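PDB 2JHP: core protein VP4 from Bluetongue virus, which caps viral messenger RNA as a multifunctional enzyme of the bluetongue virus core and is one of the five proteins of the inner capsid. Local coordinates for residues P174-L179 against F381-L386; L183-Y188 against Y322-P327. One frame throughout, in Å; residues are numbered along the deposited sequence.

Contact 1 of 2, residues P174-L179 against F381-L386; sequences PTDEKL and FLKKRL. With GUN (guanine), chain D; SAH (S-adenosyl-L-homocysteine), chain C.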
loop_
_atom_site.group_PDB
_atom_site.type_symbol
_atom_site.label_atom_id
_atom_site.label_comp_id
_atom_site.label_asym_id
_atom_site.label_seq_id
_atom_site.Cartn_x
_atom_site.Cartn_y
_atom_site.Cartn_z
ATOM N N PRO A 174 -17.671 7.199 -12.872
ATOM C CA PRO A 174 -17.176 7.308 -14.256
ATOM C C PRO A 174 -15.662 7.093 -14.388
ATOM O O PRO A 174 -14.930 7.349 -13.430
ATOM C CB PRO A 174 -17.559 8.745 -14.655
ATOM C CG PRO A 174 -17.725 9.471 -13.369
ATOM C CD PRO A 174 -18.269 8.467 -12.409
ATOM N N THR A 175 -15.208 6.610 -15.548
ATOM C CA THR A 175 -13.765 6.460 -15.832
ATOM C C THR A 175 -13.453 6.860 -17.270
ATOM O O THR A 175 -14.262 7.507 -17.921
ATOM C CB THR A 175 -13.242 5.008 -15.667
ATOM O OG1 THR A 175 -14.312 4.118 -15.330
ATOM C CG2 THR A 175 -12.133 4.952 -14.619
ATOM N N ASP A 176 -12.295 6.440 -17.771
ATOM C CA ASP A 176 -11.895 6.705 -19.147
ATOM C C ASP A 176 -12.849 6.077 -20.163
ATOM O O ASP A 176 -13.607 5.164 -19.833
ATOM C CB ASP A 176 -10.470 6.191 -19.382
ATOM C CG ASP A 176 -9.426 6.973 -18.584
ATOM O OD1 ASP A 176 -8.915 6.447 -17.564
ATOM O OD2 ASP A 176 -9.128 8.122 -18.973
ATOM N N GLU A 177 -12.809 6.581 -21.396
ATOM C CA GLU A 177 -13.592 6.020 -22.493
ATOM C C GLU A 177 -13.302 4.529 -22.684
ATOM O O GLU A 177 -12.145 4.090 -22.658
ATOM C CB GLU A 177 -13.365 6.797 -23.799
ATOM C CG GLU A 177 -11.902 6.972 -24.199
ATOM C CD GLU A 177 -11.718 7.604 -25.571
ATOM O OE1 GLU A 177 -12.100 6.976 -26.582
ATOM O OE2 GLU A 177 -11.177 8.728 -25.639
ATOM N N LYS A 178 -14.381 3.773 -22.873
ATOM C CA LYS A 178 -14.382 2.312 -22.975
ATOM C C LYS A 178 -13.118 1.670 -23.552
ATOM O O LYS A 178 -12.557 0.744 -22.946
ATOM C CB LYS A 178 -15.631 1.882 -23.749
ATOM C CG LYS A 178 -15.673 0.479 -24.289
ATOM C CD LYS A 178 -16.804 0.395 -25.331
ATOM C CE LYS A 178 -16.414 -0.482 -26.525
ATOM N NZ LYS A 178 -17.286 -0.310 -27.722
ATOM N N LEU A 179 -12.664 2.176 -24.696
ATOM C CA LEU A 179 -11.557 1.552 -25.430
ATOM C C LEU A 179 -10.138 1.817 -24.896
ATOM O O LEU A 179 -9.244 0.991 -25.111
ATOM C CB LEU A 179 -11.675 1.829 -26.940
ATOM C CG LEU A 179 -12.662 0.878 -27.645
ATOM C CD1 LEU A 179 -13.121 1.389 -29.032
ATOM C CD2 LEU A 179 -12.096 -0.555 -27.730
ATOM N N PHE A 381 -14.433 1.391 -10.443
ATOM C CA PHE A 381 -14.152 0.268 -9.568
ATOM C C PHE A 381 -14.221 -1.078 -10.291
ATOM O O PHE A 381 -13.550 -2.032 -9.895
ATOM C CB PHE A 381 -15.054 0.324 -8.340
ATOM C CG PHE A 381 -14.850 1.564 -7.507
ATOM C CD1 PHE A 381 -15.875 2.495 -7.348
ATOM C CD2 PHE A 381 -13.619 1.806 -6.887
ATOM C CE1 PHE A 381 -15.687 3.645 -6.578
ATOM C CE2 PHE A 381 -13.418 2.948 -6.120
ATOM C CZ PHE A 381 -14.459 3.870 -5.967
ATOM N N LEU A 382 -15.015 -1.156 -11.354
ATOM C CA LEU A 382 -14.979 -2.343 -12.205
ATOM C C LEU A 382 -13.585 -2.466 -12.820
ATOM O O LEU A 382 -12.946 -3.513 -12.722
ATOM C CB LEU A 382 -16.072 -2.312 -13.291
ATOM C CG LEU A 382 -16.107 -3.502 -14.268
ATOM C CD1 LEU A 382 -16.228 -4.858 -13.530
ATOM C CD2 LEU A 382 -17.206 -3.362 -15.291
ATOM N N LYS A 383 -13.106 -1.381 -13.425
ATOM C CA LYS A 383 -11.779 -1.380 -14.018
ATOM C C LYS A 383 -10.728 -1.847 -13.013
ATOM O O LYS A 383 -9.958 -2.746 -13.311
ATOM C CB LYS A 383 -11.422 -0.007 -14.579
ATOM C CG LYS A 383 -10.298 -0.059 -15.586
ATOM C CD LYS A 383 -10.177 1.221 -16.375
ATOM C CE LYS A 383 -9.555 2.328 -15.560
ATOM N NZ LYS A 383 -9.456 3.579 -16.361
ATOM N N LYS A 384 -10.722 -1.258 -11.823
ATOM C CA LYS A 384 -9.802 -1.665 -10.760
ATOM C C LYS A 384 -9.802 -3.173 -10.554
ATOM O O LYS A 384 -8.757 -3.821 -10.655
ATOM C CB LYS A 384 -10.137 -0.946 -9.442
ATOM C CG LYS A 384 -9.031 -0.992 -8.384
ATOM C CD LYS A 384 -9.279 0.036 -7.282
ATOM C CE LYS A 384 -8.645 -0.360 -5.946
ATOM N NZ LYS A 384 -9.363 -1.503 -5.294
ATOM N N ARG A 385 -10.991 -3.710 -10.286
ATOM C CA ARG A 385 -11.214 -5.120 -9.984
ATOM C C ARG A 385 -10.838 -6.091 -11.106
ATOM O O ARG A 385 -10.422 -7.219 -10.836
ATOM C CB ARG A 385 -12.674 -5.348 -9.625
ATOM C CG ARG A 385 -13.059 -4.923 -8.236
ATOM C CD ARG A 385 -14.311 -5.674 -7.851
ATOM N NE ARG A 385 -15.200 -4.911 -6.979
ATOM C CZ ARG A 385 -16.465 -5.245 -6.746
ATOM N NH1 ARG A 385 -16.980 -6.327 -7.328
ATOM N NH2 ARG A 385 -17.211 -4.502 -5.939
ATOM N N LEU A 386 -11.020 -5.671 -12.355
ATOM C CA LEU A 386 -10.606 -6.477 -13.490
ATOM C C LEU A 386 -9.072 -6.552 -13.487
ATOM O O LEU A 386 -8.485 -7.625 -13.516
ATOM C CB LEU A 386 -11.138 -5.882 -14.808
ATOM C CG LEU A 386 -12.630 -5.958 -15.165
ATOM C CD1 LEU A 386 -12.951 -5.103 -16.388
ATOM C CD2 LEU A 386 -13.078 -7.387 -15.426
HETATM N N9 GUN D . -7.028 1.320 -10.920
HETATM C C8 GUN D . -5.992 1.870 -10.279
HETATM N N7 GUN D . -4.903 1.794 -11.046
HETATM C C5 GUN D . -5.244 1.198 -12.182
HETATM C C6 GUN D . -4.519 0.865 -13.324
HETATM O O6 GUN D . -3.319 1.129 -13.404
HETATM N N1 GUN D . -5.194 0.228 -14.379
HETATM C C2 GUN D . -6.573 -0.053 -14.228
HETATM N N2 GUN D . -7.229 -0.659 -15.200
HETATM N N3 GUN D . -7.245 0.286 -13.112
HETATM C C4 GUN D . -6.604 0.899 -12.102
HETATM N N SAH C . -9.976 -0.477 -31.904
HETATM C CA SAH C . -10.641 0.667 -32.605
HETATM C CB SAH C . -12.137 0.424 -32.829
HETATM C CG SAH C . -12.438 -0.780 -33.716
HETATM S SD SAH C . -13.113 -0.265 -35.309
HETATM C C SAH C . -10.409 1.968 -31.843
HETATM O O SAH C . -10.177 1.964 -30.633
HETATM O OXT SAH C . -10.436 3.050 -32.429
HETATM C "C5'" SAH C . -13.002 -1.911 -36.038
HETATM C "C4'" SAH C . -11.898 -1.924 -37.079
HETATM O "O4'" SAH C . -11.596 -3.239 -37.467
HETATM C "C3'" SAH C . -12.267 -1.190 -38.357
HETATM O "O3'" SAH C . -11.560 0.023 -38.367
HETATM C "C2'" SAH C . -11.826 -2.106 -39.488
HETATM O "O2'" SAH C . -10.958 -1.444 -40.375
HETATM C "C1'" SAH C . -11.048 -3.183 -38.765
HETATM N N9 SAH C . -11.089 -4.533 -39.347
HETATM C C8 SAH C . -12.138 -5.183 -39.942
HETATM N N7 SAH C . -11.722 -6.422 -40.293
HETATM C C5 SAH C . -10.433 -6.574 -39.919
HETATM C C6 SAH C . -9.529 -7.625 -40.030
HETATM N N6 SAH C . -9.896 -8.767 -40.602
HETATM N N1 SAH C . -8.242 -7.474 -39.544
HETATM C C2 SAH C . -7.857 -6.292 -38.952
HETATM N N3 SAH C . -8.764 -5.254 -38.842
HETATM C C4 SAH C . -10.026 -5.393 -39.319
#
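In the wall of a guanine pocket, Lys-383 of helix 380-391 reaches past the bound base to Asp-176 and Thr-175, which lie in the loop leading into helix 178-186. The lysine leaves its helix with CG anti to the backbone N (chi1 -161°). Its aliphatic part then runs beside the ligand, CG coming within 3.2 Å of guanine N2. A bend at chi3 (75°) carries the ammonium group on to the loop, where NZ forms a salt bridge with Asp-176 OD1 at 3.2 Å. The chain also passes obliquely over the methyl group of Thr-175, whose CG2 lies 3.5 Å from Lys-383 NZ and 3.8 Å from Lys-383 CE.

The loop and the helix meet where two methyltransferase-like units join. Residue 174 precedes, and residue 381 follows, all the strands of a seven-stranded sheet with the 3-2-1-4-5-7-6 order of S-adenosylmethionine-dependent methyltransferases, whereas strands 149-152 and 393-394 belong to a second sheet of the same order. Both carboxylate oxygens of Asp-176 are engaged, because OD2 pairs with Arg-210. Asp-184 supplies the stronger partner of Lys-383, so the ammonium group is gripped by two neighbouring carboxylates, whose like charges it probably offsets. One residue further along the helix, Lys-384 places CG 4.0 Å from guanine N9, while its NZ forms a salt bridge with Glu-388, one turn further on. Beyond the loop, in the first turn of helix 178-186, Leu-179 belongs to a different pocket: its CD1 lies 3.4 Å from carboxylate atom O of S-adenosyl-L-homocysteine.

Contact 2 of 2, residues L183-Y188 against Y322-P327; sequences LDYIVY and YLFPQP. With GUN (guanine), chain D.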
loop_
_atom_site.group_PDB
_atom_site.type_symbol
_atom_site.label_atom_id
_atom_site.label_comp_id
_atom_site.label_asym_id
_atom_site.label_seq_id
_atom_site.Cartn_x
_atom_site.Cartn_y
_atom_site.Cartn_z
ATOM N N LEU A 183 -7.519 -1.235 -22.621
ATOM C CA LEU A 183 -6.077 -1.338 -22.448
ATOM C C LEU A 183 -5.655 -1.153 -20.992
ATOM O O LEU A 183 -4.748 -1.833 -20.532
ATOM C CB LEU A 183 -5.337 -0.345 -23.351
ATOM C CG LEU A 183 -5.574 -0.385 -24.873
ATOM C CD1 LEU A 183 -5.010 0.860 -25.512
ATOM C CD2 LEU A 183 -5.002 -1.644 -25.536
ATOM N N ASP A 184 -6.331 -0.266 -20.265
ATOM C CA ASP A 184 -6.002 -0.004 -18.862
ATOM C C ASP A 184 -5.937 -1.224 -17.956
ATOM O O ASP A 184 -5.007 -1.338 -17.152
ATOM C CB ASP A 184 -6.974 0.991 -18.248
ATOM C CG ASP A 184 -6.589 2.408 -18.510
ATOM O OD1 ASP A 184 -5.458 2.641 -18.980
ATOM O OD2 ASP A 184 -7.431 3.292 -18.247
ATOM N N TYR A 185 -6.931 -2.118 -18.052
ATOM C CA TYR A 185 -6.929 -3.316 -17.222
ATOM C C TYR A 185 -6.232 -4.541 -17.835
ATOM O O TYR A 185 -5.853 -5.457 -17.115
ATOM C CB TYR A 185 -8.340 -3.651 -16.762
ATOM C CG TYR A 185 -9.264 -4.130 -17.847
ATOM C CD1 TYR A 185 -9.202 -5.438 -18.319
ATOM C CD2 TYR A 185 -10.234 -3.285 -18.379
ATOM C CE1 TYR A 185 -10.062 -5.879 -19.313
ATOM C CE2 TYR A 185 -11.096 -3.718 -19.361
ATOM C CZ TYR A 185 -11.008 -5.018 -19.823
ATOM O OH TYR A 185 -11.874 -5.459 -20.798
ATOM N N ILE A 186 -6.080 -4.585 -19.151
ATOM C CA ILE A 186 -5.454 -5.757 -19.756
ATOM C C ILE A 186 -3.932 -5.622 -19.860
ATOM O O ILE A 186 -3.227 -6.611 -19.730
ATOM C CB ILE A 186 -6.092 -6.138 -21.130
ATOM C CG1 ILE A 186 -5.790 -7.598 -21.513
ATOM C CG2 ILE A 186 -5.644 -5.174 -22.231
ATOM C CD1 ILE A 186 -6.468 -8.664 -20.654
ATOM N N VAL A 187 -3.429 -4.410 -20.094
ATOM C CA VAL A 187 -1.981 -4.195 -20.244
ATOM C C VAL A 187 -1.302 -4.119 -18.876
ATOM O O VAL A 187 -1.555 -3.195 -18.102
ATOM C CB VAL A 187 -1.653 -2.917 -21.063
ATOM C CG1 VAL A 187 -0.129 -2.706 -21.176
ATOM C CG2 VAL A 187 -2.295 -2.963 -22.449
ATOM N N TYR A 188 -0.456 -5.101 -18.578
ATOM C CA TYR A 188 0.356 -5.087 -17.340
ATOM C C TYR A 188 1.743 -5.752 -17.463
ATOM O O TYR A 188 2.746 -5.135 -17.151
ATOM C CB TYR A 188 -0.415 -5.673 -16.144
ATOM C CG TYR A 188 0.465 -5.871 -14.930
ATOM C CD1 TYR A 188 0.990 -4.765 -14.222
ATOM C CD2 TYR A 188 0.803 -7.148 -14.491
ATOM C CE1 TYR A 188 1.800 -4.926 -13.124
ATOM C CE2 TYR A 188 1.631 -7.316 -13.377
ATOM C CZ TYR A 188 2.117 -6.191 -12.711
ATOM O OH TYR A 188 2.925 -6.336 -11.607
ATOM N N TYR A 322 -13.068 -16.076 -19.335
ATOM C CA TYR A 322 -14.101 -15.251 -18.712
ATOM C C TYR A 322 -14.798 -14.381 -19.746
ATOM O O TYR A 322 -14.242 -14.088 -20.798
ATOM C CB TYR A 322 -13.525 -14.329 -17.626
ATOM C CG TYR A 322 -12.778 -14.990 -16.484
ATOM C CD1 TYR A 322 -11.464 -14.643 -16.210
ATOM C CD2 TYR A 322 -13.395 -15.936 -15.657
ATOM C CE1 TYR A 322 -10.774 -15.227 -15.154
ATOM C CE2 TYR A 322 -12.712 -16.529 -14.604
ATOM C CZ TYR A 322 -11.404 -16.168 -14.356
ATOM O OH TYR A 322 -10.723 -16.746 -13.312
ATOM N N LEU A 323 -16.029 -13.991 -19.434
ATOM C CA LEU A 323 -16.699 -12.896 -20.120
ATOM C C LEU A 323 -17.045 -11.847 -19.071
ATOM O O LEU A 323 -17.629 -12.162 -18.027
ATOM C CB LEU A 323 -17.964 -13.371 -20.841
ATOM C CG LEU A 323 -17.856 -14.480 -21.894
ATOM C CD1 LEU A 323 -19.249 -15.003 -22.273
ATOM C CD2 LEU A 323 -17.103 -14.027 -23.134
ATOM N N PHE A 324 -16.661 -10.600 -19.315
ATOM C CA PHE A 324 -17.021 -9.561 -18.361
ATOM C C PHE A 324 -17.474 -8.242 -18.948
ATOM O O PHE A 324 -17.236 -7.963 -20.122
ATOM C CB PHE A 324 -15.935 -9.342 -17.303
ATOM C CG PHE A 324 -14.537 -9.533 -17.793
ATOM C CD1 PHE A 324 -14.065 -8.836 -18.895
ATOM C CD2 PHE A 324 -13.676 -10.388 -17.110
ATOM C CE1 PHE A 324 -12.751 -9.000 -19.331
ATOM C CE2 PHE A 324 -12.357 -10.565 -17.526
ATOM C CZ PHE A 324 -11.892 -9.866 -18.637
ATOM N N PRO A 325 -18.152 -7.430 -18.117
ATOM C CA PRO A 325 -18.632 -6.121 -18.546
ATOM C C PRO A 325 -17.476 -5.163 -18.810
ATOM O O PRO A 325 -16.360 -5.387 -18.338
ATOM C CB PRO A 325 -19.473 -5.639 -17.359
ATOM C CG PRO A 325 -19.700 -6.852 -16.505
ATOM C CD PRO A 325 -18.502 -7.710 -16.711
ATOM N N GLN A 326 -17.756 -4.115 -19.575
ATOM C CA GLN A 326 -16.743 -3.154 -19.995
ATOM C C GLN A 326 -16.892 -1.829 -19.265
ATOM O O GLN A 326 -17.941 -1.191 -19.350
ATOM C CB GLN A 326 -16.823 -2.906 -21.502
ATOM C CG GLN A 326 -16.811 -4.173 -22.337
ATOM C CD GLN A 326 -16.554 -3.880 -23.787
ATOM O OE1 GLN A 326 -15.493 -3.369 -24.148
ATOM N NE2 GLN A 326 -17.520 -4.193 -24.634
ATOM N N PRO A 327 -15.842 -1.419 -18.535
ATOM C CA PRO A 327 -15.828 -0.109 -17.891
ATOM C C PRO A 327 -15.936 0.995 -18.937
ATOM O O PRO A 327 -15.294 0.910 -19.984
ATOM C CB PRO A 327 -14.453 -0.058 -17.209
ATOM C CG PRO A 327 -13.974 -1.441 -17.166
ATOM C CD PRO A 327 -14.603 -2.177 -18.290
HETATM N N9 GUN D . -7.028 1.320 -10.920
HETATM C C8 GUN D . -5.992 1.870 -10.279
HETATM N N7 GUN D . -4.903 1.794 -11.046
HETATM C C5 GUN D . -5.244 1.198 -12.182
HETATM C C6 GUN D . -4.519 0.865 -13.324
HETATM O O6 GUN D . -3.319 1.129 -13.404
HETATM N N1 GUN D . -5.194 0.228 -14.379
HETATM C C2 GUN D . -6.573 -0.053 -14.228
HETATM N N2 GUN D . -7.229 -0.659 -15.200
HETATM N N3 GUN D . -7.245 0.286 -13.112
HETATM C C4 GUN D . -6.604 0.899 -12.102
HETATM O O HOH W 1 -13.610 -3.021 -22.122
#
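The last turn of helix 178-186 faces the edge strand 322-324 and the loop after it, the backbones coming nearest at Tyr-185 and Pro-327, with their CA atoms 9.5 Å apart. Tyr-185 spans this gap. Its CG lies between the backbone N and the carbonyl carbon (chi1 69°), which directs the ring toward the strand. There the ring meets two residues obliquely. Tyr-185 and Phe-324 slide past each other in opposite directions, Phe-324 CE1 lying 3.9 Å from Tyr-185 OH and 4.1 Å from Tyr-185 CE1; Pro-327 crosses at about a right angle, its CD 4.0 Å from Tyr-185 CE2. The contact is buried, yet the phenol oxygen has a polar partner. A water in the plane of the ring lies 3.3 Å from Tyr-185 OH and donates to Gln-326 OE1 at 2.8 Å. At the same turn, Asp-184 O accepts two bonds from guanine, from N2 at 3.0 Å and from N1 at 3.2 Å, the first moderately bent (153°), the second more so (140°). A helix laid against the antiparallel end of the sheet, formed by strands 335-341 and 322-324, fits the Rossmann-like methyltransferase fold, here with a guanine site at the helix end.

The two contacts have centres 8 Å apart and share helix 178-186, whose start belongs to contact 1 and whose end belongs to contact 2. Along the chain the order is 174-179, 183-188, 322-327, 381-386, so contact 2 falls wholly between the two halves of contact 1. Leu-386 CD2 packs 3.5 Å from Phe-324 CD2. Asp-176 OD1 and Asp-184 OD2 approach as like charges, 3.6 Å apart, probably offset by Lys-383 NZ, 2.8 Å from Asp-184 OD2. Helix 380-391 thus rests against edge strand 322-324 as well as the entry loop, joining the inserted methyltransferase-like unit to its neighbour. Both contacts border one guanine, which binds at this junction in a multifunctional capping enzyme.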